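Local atomic coordinates of CCR4-not transcription complex subunit 1 (Chaetomium thermophilum var. thermophilum DSM 1495, PDB entry 6H3Z), a protein that probably serves as the scaffold subunit of the CCR4-NOT complex, the major cytoplasmic mRNA deadenylase, and is represented here by a C-terminal MIF4G-like domain. Residues Q96-L101 and S139-A144. Residues are numbered along the deposited sequence; the frame is centred on the assembly and turned at random.
Sequences QPEGTL and SLSLIA
Gln96 sets its CG anti to its own carbonyl carbon (chi1 -82°), and an extended chain beyond carries the amide out to Ser139; from the other side, Leu142 places CG anti to its backbone N (chi1 -180°), and CD2 comes up against the Gln96 stem. In this all-helical MIF4G-like domain, whose sequence belongs to the Cnot1 ARM repeat family, the contact joins the loop between helices 80-93 and 100-116 to the N-terminal turn of the short helix 140-146. The Gln96 and Leu142 side chains cross at about a right angle, with Gln96 CG 4.1 Å from Leu142 CD2. The same CG lies 4.0 Å from Ser139 CB, so the aliphatic part of the glutamine rests on both residues.

No hydrogen bond links the two segments; they meet by van der Waals contact at the protein surface. Further along the loop, the backbone of Glu98 passes the Ser141 hydroxyl, its CA 4.2 Å from Ser141 OG. Ser139 is the N-cap of helix 140-146: its carbonyl O accepts from Ile143 N at 3.0 Å and, weakly, from Leu142 N. Gly99 has the matching place before helix 100-116, where Thr100 OG1 is hydrogen-bonded to Glu49 O.

Helix 100-116 ties both sides together, since Leu103 touches Pro97 from the loop as well as Ser141 and Leu142 from the short helix. Helix 140-146 in turn sends Leu140 against Phe175 and Leu179 of helix 172-183. The two serine hydroxyls share a weak hydrogen bond, Ser141 OG to Ser139 OG at 3.5 Å, while at Ser139 itself Gln96 OE1 comes to 3.7 Å from the carbon CB.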
# COMPACT_ATOMS: atom_id res chain seq x y z
N GLN A 96 3.36 -6.94 2.87
CA GLN A 96 2.54 -6.30 3.89
C GLN A 96 3.35 -5.85 5.10
O GLN A 96 2.95 -6.17 6.23
CB GLN A 96 1.36 -7.18 4.31
CG GLN A 96 0.17 -7.10 3.40
CD GLN A 96 -0.74 -8.27 3.66
OE1 GLN A 96 -1.59 -8.24 4.55
NE2 GLN A 96 -0.58 -9.34 2.88
N PRO A 97 4.46 -5.08 4.94
CA PRO A 97 5.15 -4.61 6.14
C PRO A 97 4.20 -3.76 7.02
O PRO A 97 3.19 -3.20 6.54
CB PRO A 97 6.36 -3.84 5.59
CG PRO A 97 6.02 -3.53 4.20
CD PRO A 97 5.11 -4.58 3.71
N GLU A 98 4.48 -3.73 8.33
CA GLU A 98 3.66 -3.02 9.31
C GLU A 98 4.29 -1.72 9.80
O GLU A 98 3.61 -0.92 10.45
CB GLU A 98 3.28 -3.96 10.47
CG GLU A 98 2.32 -5.06 10.06
CD GLU A 98 1.98 -6.09 11.12
OE1 GLU A 98 2.85 -6.40 11.97
OE2 GLU A 98 0.84 -6.60 11.09
N GLY A 99 5.55 -1.50 9.46
CA GLY A 99 6.25 -0.29 9.85
C GLY A 99 5.75 0.87 9.01
O GLY A 99 5.92 0.85 7.80
N THR A 100 5.07 1.85 9.66
CA THR A 100 4.50 3.04 9.00
C THR A 100 5.57 3.87 8.33
O THR A 100 5.33 4.35 7.22
CB THR A 100 3.63 3.87 9.95
OG1 THR A 100 4.29 4.02 11.21
CG2 THR A 100 2.30 3.27 10.17
N LEU A 101 6.77 3.98 8.95
CA LEU A 101 7.89 4.72 8.37
C LEU A 101 8.32 4.05 7.06
O LEU A 101 8.41 4.73 6.05
CB LEU A 101 9.05 4.87 9.37
CG LEU A 101 10.26 5.70 8.91
CD1 LEU A 101 9.92 7.15 8.73
CD2 LEU A 101 11.39 5.57 9.86
N SER A 139 -4.58 -5.13 5.08
CA SER A 139 -3.67 -4.57 6.07
C SER A 139 -4.00 -3.07 6.12
O SER A 139 -3.77 -2.36 5.15
CB SER A 139 -2.21 -4.79 5.65
OG SER A 139 -1.26 -4.13 6.47
N LEU A 140 -4.59 -2.62 7.23
CA LEU A 140 -4.97 -1.22 7.42
C LEU A 140 -3.80 -0.25 7.25
O LEU A 140 -3.98 0.80 6.62
CB LEU A 140 -5.65 -0.99 8.79
CG LEU A 140 -7.02 -1.65 9.01
CD1 LEU A 140 -7.36 -1.69 10.46
CD2 LEU A 140 -8.14 -0.96 8.24
N SER A 141 -2.61 -0.60 7.77
CA SER A 141 -1.40 0.24 7.65
C SER A 141 -0.95 0.39 6.18
O SER A 141 -0.47 1.47 5.81
CB SER A 141 -0.28 -0.26 8.57
OG SER A 141 -0.26 -1.67 8.68
N LEU A 142 -1.15 -0.67 5.34
CA LEU A 142 -0.84 -0.67 3.91
C LEU A 142 -1.83 0.22 3.17
O LEU A 142 -1.41 1.05 2.35
CB LEU A 142 -0.81 -2.10 3.30
CG LEU A 142 -0.48 -2.22 1.80
CD1 LEU A 142 0.89 -1.62 1.46
CD2 LEU A 142 -0.56 -3.66 1.32
N ILE A 143 -3.16 0.05 3.45
CA ILE A 143 -4.22 0.85 2.84
C ILE A 143 -3.90 2.31 3.15
O ILE A 143 -3.73 3.09 2.23
CB ILE A 143 -5.64 0.46 3.37
CG1 ILE A 143 -6.00 -1.03 3.12
CG2 ILE A 143 -6.72 1.42 2.84
CD1 ILE A 143 -6.28 -1.43 1.80
N ALA A 144 -3.75 2.64 4.44
CA ALA A 144 -3.45 3.99 4.92
C ALA A 144 -2.34 4.64 4.09
O ALA A 144 -2.55 5.73 3.55
CB ALA A 144 -3.09 3.96 6.39